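PDB 6KVR: fatty acid amide hydrolase from Candida albicans, which probably hydrolyses monocarboxylic acid amides to the free carboxylate and ammonium, as a serine hydrolase of the amidase family. Local coordinates for residues Leu219-Ser229 against Asn470-Val478; Pro357-Val366 against Thr499-Asp508. All coordinates share one frame; numbering follows the deposited sequence.

Contact 1 (Leu219-Ser229 against Asn470-Val478)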
loop_
_atom_site.group_PDB
_atom_site.type_symbol
_atom_site.label_atom_id
_atom_site.label_comp_id
_atom_site.label_asym_id
_atom_site.label_seq_id
_atom_site.Cartn_x
_atom_site.Cartn_y
_atom_site.Cartn_z
ATOM N N LEU A 219 28.507 -11.879 18.475
ATOM C CA LEU A 219 27.205 -11.891 19.132
ATOM C C LEU A 219 27.001 -10.654 19.998
ATOM O O LEU A 219 27.937 -10.148 20.626
ATOM C CB LEU A 219 27.038 -13.135 20.016
ATOM C CG LEU A 219 27.260 -14.501 19.390
ATOM C CD1 LEU A 219 27.467 -15.579 20.472
ATOM C CD2 LEU A 219 26.093 -14.846 18.452
ATOM N N THR A 220 25.758 -10.192 20.052
ATOM C CA THR A 220 25.349 -9.117 20.959
ATOM C C THR A 220 24.517 -9.716 22.086
ATOM O O THR A 220 23.670 -10.575 21.839
ATOM C CB THR A 220 24.566 -8.040 20.192
ATOM O OG1 THR A 220 25.436 -7.462 19.210
ATOM C CG2 THR A 220 24.020 -6.929 21.119
ATOM N N LYS A 221 24.760 -9.279 23.324
ATOM C CA LYS A 221 24.213 -9.950 24.500
ATOM C C LYS A 221 23.162 -9.104 25.214
ATOM O O LYS A 221 23.143 -7.876 25.105
ATOM C CB LYS A 221 25.336 -10.311 25.488
ATOM C CG LYS A 221 26.232 -11.454 25.007
ATOM C CD LYS A 221 25.408 -12.720 24.696
ATOM C CE LYS A 221 26.318 -13.949 24.607
ATOM N NZ LYS A 221 25.545 -15.211 24.587
ATOM N N ASN A 222 22.316 -9.788 25.999
ATOM C CA ASN A 222 21.212 -9.129 26.717
ATOM C C ASN A 222 21.727 -8.334 27.911
ATOM O O ASN A 222 22.470 -8.872 28.733
ATOM C CB ASN A 222 20.198 -10.169 27.201
ATOM C CG ASN A 222 18.891 -9.548 27.666
ATOM O OD1 ASN A 222 18.869 -8.616 28.488
ATOM N ND2 ASN A 222 17.786 -10.067 27.143
ATOM N N PRO A 223 21.348 -7.063 28.057
ATOM C CA PRO A 223 21.910 -6.267 29.159
ATOM C C PRO A 223 21.395 -6.657 30.552
ATOM O O PRO A 223 22.007 -6.251 31.547
ATOM C CB PRO A 223 21.517 -4.825 28.784
ATOM C CG PRO A 223 20.293 -4.965 27.951
ATOM C CD PRO A 223 20.459 -6.266 27.184
ATOM N N PHE A 224 20.310 -7.426 30.669
ATOM C CA PHE A 224 19.805 -7.870 31.967
ATOM C C PHE A 224 20.298 -9.258 32.359
ATOM O O PHE A 224 20.093 -9.680 33.504
ATOM C CB PHE A 224 18.267 -7.856 31.970
ATOM C CG PHE A 224 17.679 -6.474 31.998
ATOM C CD1 PHE A 224 17.432 -5.833 33.207
ATOM C CD2 PHE A 224 17.390 -5.804 30.813
ATOM C CE1 PHE A 224 16.889 -4.546 33.233
ATOM C CE2 PHE A 224 16.856 -4.523 30.827
ATOM C CZ PHE A 224 16.604 -3.892 32.041
ATOM N N ASN A 225 20.939 -9.966 31.439
ATOM C CA ASN A 225 21.467 -11.303 31.648
ATOM C C ASN A 225 22.377 -11.577 30.468
ATOM O O ASN A 225 21.888 -11.887 29.374
ATOM C CB ASN A 225 20.338 -12.339 31.738
ATOM C CG ASN A 225 20.848 -13.766 31.976
ATOM O OD1 ASN A 225 21.946 -14.126 31.559
ATOM N ND2 ASN A 225 20.036 -14.583 32.648
ATOM N N LEU A 226 23.690 -11.450 30.667
ATOM C CA LEU A 226 24.641 -11.502 29.564
ATOM C C LEU A 226 24.793 -12.888 28.956
ATOM O O LEU A 226 25.457 -13.018 27.919
ATOM C CB LEU A 226 26.007 -10.989 30.011
ATOM C CG LEU A 226 26.155 -9.477 30.197
ATOM C CD1 LEU A 226 27.589 -9.132 30.631
ATOM C CD2 LEU A 226 25.794 -8.725 28.930
ATOM N N LEU A 227 24.216 -13.931 29.548
ATOM C CA LEU A 227 24.197 -15.195 28.819
ATOM C C LEU A 227 23.211 -15.143 27.647
ATOM O O LEU A 227 23.434 -15.802 26.618
ATOM C CB LEU A 227 23.863 -16.353 29.763
ATOM C CG LEU A 227 23.703 -17.751 29.134
ATOM C CD1 LEU A 227 25.000 -18.274 28.525
ATOM C CD2 LEU A 227 23.176 -18.744 30.152
ATOM N N LEU A 228 22.145 -14.346 27.760
ATOM C CA LEU A 228 21.068 -14.387 26.776
ATOM C C LEU A 228 21.329 -13.458 25.593
ATOM O O LEU A 228 22.089 -12.489 25.672
ATOM C CB LEU A 228 19.724 -14.026 27.417
ATOM C CG LEU A 228 19.502 -14.774 28.742
ATOM C CD1 LEU A 228 18.201 -14.336 29.381
ATOM C CD2 LEU A 228 19.549 -16.315 28.526
ATOM N N SER A 229 20.673 -13.777 24.481
ATOM C CA SER A 229 20.650 -12.884 23.334
ATOM C C SER A 229 19.840 -11.626 23.635
ATOM O O SER A 229 18.856 -11.652 24.380
ATOM C CB SER A 229 20.041 -13.599 22.131
ATOM O OG SER A 229 19.561 -12.662 21.192
ATOM N N ASN A 470 9.069 -17.718 24.830
ATOM C CA ASN A 470 9.992 -17.734 25.952
ATOM C C ASN A 470 10.424 -16.292 26.180
ATOM O O ASN A 470 10.070 -15.391 25.411
ATOM C CB ASN A 470 11.175 -18.673 25.670
ATOM C CG ASN A 470 12.028 -18.940 26.902
ATOM O OD1 ASN A 470 11.577 -18.791 28.039
ATOM N ND2 ASN A 470 13.274 -19.319 26.677
ATOM N N VAL A 471 11.177 -16.076 27.251
ATOM C CA VAL A 471 11.929 -14.835 27.414
ATOM C C VAL A 471 13.095 -14.927 26.439
ATOM O O VAL A 471 13.156 -15.871 25.647
ATOM C CB VAL A 471 12.412 -14.649 28.866
ATOM C CG1 VAL A 471 11.227 -14.379 29.779
ATOM C CG2 VAL A 471 13.116 -15.885 29.326
ATOM N N ALA A 472 14.033 -13.977 26.509
ATOM C CA ALA A 472 15.168 -13.937 25.592
ATOM C C ALA A 472 15.813 -15.315 25.451
ATOM O O ALA A 472 16.046 -15.996 26.459
ATOM C CB ALA A 472 16.216 -12.927 26.068
ATOM N N PRO A 473 16.119 -15.751 24.244
ATOM C CA PRO A 473 16.704 -17.079 24.048
ATOM C C PRO A 473 18.216 -17.064 24.263
ATOM O O PRO A 473 18.861 -16.021 24.342
ATOM C CB PRO A 473 16.361 -17.385 22.591
ATOM C CG PRO A 473 16.491 -16.053 21.941
ATOM C CD PRO A 473 15.940 -15.039 22.966
ATOM N N HIS A 474 18.782 -18.256 24.362
ATOM C CA HIS A 474 20.232 -18.355 24.291
ATOM C C HIS A 474 20.693 -18.006 22.879
ATOM O O HIS A 474 19.964 -18.207 21.905
ATOM C CB HIS A 474 20.691 -19.760 24.668
ATOM C CG HIS A 474 20.438 -20.110 26.099
ATOM N ND1 HIS A 474 20.422 -21.410 26.557
ATOM C CD2 HIS A 474 20.207 -19.326 27.180
ATOM C CE1 HIS A 474 20.183 -21.412 27.856
ATOM N NE2 HIS A 474 20.046 -20.160 28.259
ATOM N N SER A 475 21.919 -17.493 22.768
ATOM C CA SER A 475 22.438 -17.108 21.462
ATOM C C SER A 475 22.349 -18.265 20.475
ATOM O O SER A 475 22.629 -19.420 20.811
ATOM C CB SER A 475 23.880 -16.612 21.589
ATOM O OG SER A 475 23.906 -15.460 22.430
ATOM N N GLU A 476 21.895 -17.945 19.259
ATOM C CA GLU A 476 21.825 -18.881 18.138
ATOM C C GLU A 476 20.853 -20.032 18.402
ATOM O O GLU A 476 20.947 -21.088 17.764
ATOM C CB GLU A 476 23.217 -19.422 17.782
ATOM C CG GLU A 476 24.297 -18.344 17.579
ATOM C CD GLU A 476 25.527 -18.858 16.811
ATOM O OE1 GLU A 476 25.528 -18.898 15.548
ATOM O OE2 GLU A 476 26.507 -19.237 17.493
ATOM N N GLU A 477 19.889 -19.834 19.302
ATOM C CA GLU A 477 18.945 -20.886 19.689
ATOM C C GLU A 477 17.518 -20.343 19.732
ATOM O O GLU A 477 16.769 -20.565 20.686
ATOM C CB GLU A 477 19.350 -21.503 21.036
ATOM C CG GLU A 477 20.519 -22.488 20.916
ATOM C CD GLU A 477 20.802 -23.253 22.201
ATOM O OE1 GLU A 477 20.044 -24.195 22.523
ATOM O OE2 GLU A 477 21.819 -22.936 22.861
ATOM N N VAL A 478 17.119 -19.612 18.691
ATOM C CA VAL A 478 15.744 -19.145 18.578
ATOM C C VAL A 478 15.268 -19.413 17.153
ATOM O O VAL A 478 15.848 -18.899 16.188
ATOM C CB VAL A 478 15.591 -17.662 18.973
ATOM C CG1 VAL A 478 16.650 -16.774 18.306
ATOM C CG2 VAL A 478 14.189 -17.170 18.691
HETATM O O HOH W 1 23.336 -13.278 20.962
HETATM O O HOH W 2 23.754 -17.889 25.112
#
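Lys-221 NZ donates to Ser-475 OG at 2.7 Å. The same ammonium gives a second bond to its own segment, NZ to Leu-227 O at 3.0 Å, from above the carbonyl plane. A bend at chi2 (-56°) turns the lysine chain toward the loop 470-478. Ser-475 OG also donates to a water that itself donates to Thr-220 O, while another water links Ser-475 N to Leu-227 O, so the serine is tied through both hydroxyl and backbone. The one direct backbone bond between the segments runs from Ser-229 N to Pro-473 O (2.9 Å, 165°). Leu-228 CD2 lies at the edge of the His-474 ring, 3.4 Å from CD2 of the histidine, and Leu-228 CB meets Ala-472 CB at 3.9 Å.

Behind this shell, Asx turns at Asn-222 and Asn-225 shape two successive type I turns that lead to Leu-228; Asn-222 ND2 donates to Tyr-264 O and more weakly to Ser-229 O. His-474 NE2 is held by Gln-535 O, and Ser-229 OG bonds to Gly-231 and Asp-211, whose carboxylate also takes Glu-476 N. The contact thus joins the segment leading to the predicted catalytic Ser-233, about 10 Å from Ser-229 between side chains, to the loop between strand 462-466 and helix 482-490. Ile-58 of helix 54-59 packs on Lys-221 and Leu-227, Tyr-264 of helix 259-265 on Ala-472 and Pro-473.

Contact 2 (Pro357-Val366 against Thr499-Asp508)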
loop_
_atom_site.group_PDB
_atom_site.type_symbol
_atom_site.label_atom_id
_atom_site.label_comp_id
_atom_site.label_asym_id
_atom_site.label_seq_id
_atom_site.Cartn_x
_atom_site.Cartn_y
_atom_site.Cartn_z
ATOM N N PRO A 357 6.955 -21.009 31.106
ATOM C CA PRO A 357 6.305 -20.562 32.353
ATOM C C PRO A 357 6.389 -19.063 32.600
ATOM O O PRO A 357 5.380 -18.470 33.010
ATOM C CB PRO A 357 7.048 -21.355 33.435
ATOM C CG PRO A 357 7.312 -22.669 32.745
ATOM C CD PRO A 357 7.666 -22.292 31.312
ATOM N N PRO A 358 7.542 -18.398 32.403
ATOM C CA PRO A 358 7.550 -16.945 32.671
ATOM C C PRO A 358 6.579 -16.165 31.798
ATOM O O PRO A 358 5.933 -15.235 32.297
ATOM C CB PRO A 358 9.007 -16.536 32.421
ATOM C CG PRO A 358 9.566 -17.605 31.572
ATOM C CD PRO A 358 8.881 -18.870 32.003
ATOM N N ILE A 359 6.434 -16.535 30.522
ATOM C CA ILE A 359 5.491 -15.833 29.645
ATOM C C ILE A 359 4.055 -16.108 30.076
ATOM O O ILE A 359 3.215 -15.197 30.113
ATOM C CB ILE A 359 5.703 -16.225 28.166
ATOM C CG1 ILE A 359 7.183 -16.135 27.759
ATOM C CG2 ILE A 359 4.879 -15.326 27.270
ATOM C CD1 ILE A 359 7.789 -14.750 27.924
ATOM N N ARG A 360 3.743 -17.367 30.381
ATOM C CA ARG A 360 2.406 -17.691 30.851
ATOM C C ARG A 360 2.065 -16.892 32.104
ATOM O O ARG A 360 0.986 -16.291 32.194
ATOM C CB ARG A 360 2.288 -19.189 31.112
ATOM C CG ARG A 360 0.895 -19.620 31.611
ATOM C CD ARG A 360 0.788 -21.135 31.726
ATOM N NE ARG A 360 1.835 -21.665 32.588
ATOM C CZ ARG A 360 2.168 -22.944 32.645
ATOM N NH1 ARG A 360 1.551 -23.846 31.903
ATOM N NH2 ARG A 360 3.138 -23.327 33.476
ATOM N N ARG A 361 2.990 -16.843 33.067
ATOM C CA ARG A 361 2.717 -16.144 34.321
ATOM C C ARG A 361 2.512 -14.653 34.083
ATOM O O ARG A 361 1.529 -14.068 34.555
ATOM C CB ARG A 361 3.848 -16.377 35.325
ATOM C CG ARG A 361 3.678 -15.606 36.631
ATOM C CD ARG A 361 4.667 -16.020 37.724
ATOM N NE ARG A 361 6.053 -15.812 37.333
ATOM C CZ ARG A 361 6.723 -14.680 37.498
ATOM N NH1 ARG A 361 6.168 -13.624 38.067
ATOM N NH2 ARG A 361 7.983 -14.603 37.071
ATOM N N ALA A 362 3.426 -14.019 33.336
ATOM C CA ALA A 362 3.317 -12.579 33.114
ATOM C C ALA A 362 2.047 -12.222 32.340
ATOM O O ALA A 362 1.367 -11.239 32.663
ATOM C CB ALA A 362 4.560 -12.067 32.392
ATOM N N LEU A 363 1.717 -12.998 31.307
ATOM C CA LEU A 363 0.464 -12.776 30.599
ATOM C C LEU A 363 -0.722 -12.871 31.558
ATOM O O LEU A 363 -1.583 -11.982 31.601
ATOM C CB LEU A 363 0.341 -13.784 29.459
ATOM C CG LEU A 363 -0.868 -13.603 28.543
ATOM C CD1 LEU A 363 -1.006 -12.140 28.123
ATOM C CD2 LEU A 363 -0.738 -14.521 27.330
ATOM N N ASN A 364 -0.759 -13.930 32.371
ATOM C CA ASN A 364 -1.863 -14.105 33.312
ATOM C C ASN A 364 -1.941 -12.956 34.317
ATOM O O ASN A 364 -3.039 -12.498 34.662
ATOM C CB ASN A 364 -1.719 -15.438 34.043
ATOM C CG ASN A 364 -2.924 -15.757 34.876
ATOM O OD1 ASN A 364 -4.019 -15.936 34.351
ATOM N ND2 ASN A 364 -2.744 -15.807 36.187
ATOM N N THR A 365 -0.794 -12.481 34.801
ATOM C CA THR A 365 -0.812 -11.373 35.755
ATOM C C THR A 365 -1.345 -10.100 35.103
ATOM O O THR A 365 -2.088 -9.336 35.733
ATOM C CB THR A 365 0.590 -11.142 36.338
ATOM O OG1 THR A 365 1.009 -12.301 37.073
ATOM C CG2 THR A 365 0.602 -9.949 37.287
ATOM N N VAL A 366 -0.997 -9.864 33.830
ATOM C CA VAL A 366 -1.428 -8.627 33.180
ATOM C C VAL A 366 -2.927 -8.671 32.899
ATOM O O VAL A 366 -3.640 -7.679 33.096
ATOM C CB VAL A 366 -0.591 -8.372 31.909
ATOM C CG1 VAL A 366 -1.230 -7.299 31.016
ATOM C CG2 VAL A 366 0.828 -7.961 32.295
ATOM N N THR A 499 6.266 -5.554 30.819
ATOM C CA THR A 499 5.235 -5.744 31.831
ATOM C C THR A 499 5.687 -5.359 33.238
ATOM O O THR A 499 4.835 -5.216 34.119
ATOM C CB THR A 499 4.774 -7.205 31.852
ATOM O OG1 THR A 499 5.864 -8.036 32.265
ATOM C CG2 THR A 499 4.325 -7.632 30.481
ATOM N N GLY A 500 6.988 -5.169 33.467
ATOM C CA GLY A 500 7.523 -5.016 34.806
ATOM C C GLY A 500 7.765 -6.324 35.526
ATOM O O GLY A 500 8.188 -6.310 36.692
ATOM N N ILE A 501 7.510 -7.452 34.868
ATOM C CA ILE A 501 7.747 -8.778 35.419
ATOM C C ILE A 501 9.053 -9.323 34.860
ATOM O O ILE A 501 9.419 -9.052 33.704
ATOM C CB ILE A 501 6.564 -9.712 35.108
ATOM C CG1 ILE A 501 5.340 -9.218 35.877
ATOM C CG2 ILE A 501 6.898 -11.157 35.497
ATOM C CD1 ILE A 501 4.036 -9.686 35.327
ATOM N N PHE A 502 9.777 -10.066 35.697
ATOM C CA PHE A 502 11.028 -10.699 35.319
ATOM C C PHE A 502 10.934 -12.172 35.653
ATOM O O PHE A 502 10.237 -12.566 36.596
ATOM C CB PHE A 502 12.216 -10.041 36.034
ATOM C CG PHE A 502 12.385 -8.589 35.681
ATOM C CD1 PHE A 502 11.500 -7.629 36.178
ATOM C CD2 PHE A 502 13.394 -8.183 34.816
ATOM C CE1 PHE A 502 11.632 -6.282 35.838
ATOM C CE2 PHE A 502 13.544 -6.831 34.480
ATOM C CZ PHE A 502 12.653 -5.881 34.989
ATOM N N GLN A 503 11.612 -12.991 34.858
ATOM C CA GLN A 503 11.636 -14.410 35.158
ATOM C C GLN A 503 12.183 -14.628 36.570
ATOM O O GLN A 503 13.086 -13.918 37.030
ATOM C CB GLN A 503 12.474 -15.164 34.133
ATOM C CG GLN A 503 12.385 -16.686 34.251
ATOM C CD GLN A 503 13.542 -17.280 35.036
ATOM O OE1 GLN A 503 14.297 -16.564 35.703
ATOM N NE2 GLN A 503 13.693 -18.600 34.954
ATOM N N ASP A 504 11.604 -15.604 37.255
ATOM C CA ASP A 504 11.978 -15.965 38.622
ATOM C C ASP A 504 12.314 -17.446 38.631
ATOM O O ASP A 504 11.401 -18.282 38.496
ATOM C CB ASP A 504 10.832 -15.666 39.589
ATOM C CG ASP A 504 11.243 -15.807 41.046
ATOM O OD1 ASP A 504 12.020 -16.739 41.377
ATOM O OD2 ASP A 504 10.790 -14.970 41.859
ATOM N N PRO A 505 13.582 -17.830 38.787
ATOM C CA PRO A 505 13.917 -19.259 38.698
ATOM C C PRO A 505 13.277 -20.101 39.792
ATOM O O PRO A 505 13.062 -21.301 39.581
ATOM C CB PRO A 505 15.450 -19.273 38.775
ATOM C CG PRO A 505 15.837 -17.967 39.386
ATOM C CD PRO A 505 14.770 -16.981 38.986
ATOM N N THR A 506 12.913 -19.515 40.933
ATOM C CA THR A 506 12.276 -20.320 41.968
ATOM C C THR A 506 10.804 -20.583 41.695
ATOM O O THR A 506 10.198 -21.392 42.403
ATOM C CB THR A 506 12.415 -19.664 43.347
ATOM O OG1 THR A 506 11.349 -18.729 43.541
ATOM C CG2 THR A 506 13.770 -18.952 43.491
ATOM N N LYS A 507 10.206 -19.938 40.699
ATOM C CA LYS A 507 8.786 -20.135 40.446
ATOM C C LYS A 507 8.408 -20.343 38.985
ATOM O O LYS A 507 7.318 -20.870 38.732
ATOM C CB LYS A 507 7.976 -18.958 41.009
ATOM C CG LYS A 507 7.565 -17.906 40.015
ATOM C CD LYS A 507 6.781 -16.790 40.716
ATOM C CE LYS A 507 7.534 -16.259 41.926
ATOM N NZ LYS A 507 6.865 -15.054 42.501
ATOM N N ASP A 508 9.260 -19.994 38.019
ATOM C CA ASP A 508 8.925 -20.186 36.605
ATOM C C ASP A 508 9.468 -21.533 36.116
ATOM O O ASP A 508 10.417 -21.613 35.339
ATOM C CB ASP A 508 9.463 -19.025 35.771
ATOM C CG ASP A 508 8.728 -17.710 36.044
ATOM O OD1 ASP A 508 7.487 -17.754 36.179
ATOM O OD2 ASP A 508 9.376 -16.635 36.126
#
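The guanidinium of Arg-361 has Lys-507 CD over one face, 3.6 Å above its plane and offset toward the rim, while the Asp-508 carboxylate and Phe-502 O lie at its edge. The two charged planes are only 16° apart, and the grip is side-on: NE donates to Asp-508 OD1 at 2.7 Å and NH2 to OD2 at 2.6 Å, the latter on the syn lone pair. NH2 also reaches Phe-502 O at 3.1 Å. The bend at chi3 (60°) brings the NE/NH2 edge of the guanidinium to the carboxylate.

Farther along the helix, Ile-501 CD1 packs against Ala-362 CB at 3.8 Å, and Val-366 CG2 meets Thr-499 CG2. The start of helix 357-372 thus lies on the end of sheet strand 494-499 and on strand 501-502, with Val-541 of strand 540-546 against Ala-362, away from the predicted active site.

Asp-508 OD2 takes a further bond on its anti side from Asp-504 N at 2.7 Å; this bond and Asp-508 N to Asp-504 O close the turn 504-508 and hold the carboxylate toward the arginine. The three bonds from the guanidinium fix its rotation and couple the helix to strand 501-502 and the turn that follows; the buried carboxylate is probably kept ionised by its paired arginine.

How the contacts relate
Contacts 1 and 2 have centres about 17 Å apart, and both belong to the amidase region of the chain. Their segments alternate along the sequence, in the order 219-229, 357-366, 470-478, 499-508, so each contact bridges pieces far apart in the chain. They meet directly: Ile-359 CD1 packs against Asn-470 O at 3.5 Å, tying helix 357-372 to the loop after strand 462-466, and Phe-224 CD1 approaches Phe-502 CE2 at 4.2 Å. Strand 540-546 of the central mixed sheet borders both, with Val-541 touching Val-471 and Ile-359. Contact 1 lies nearer the chain centre and the predicted nucleophile, Ser-229 being about 11 Å from Ser-257 between side chains, whereas contact 2 is more peripheral.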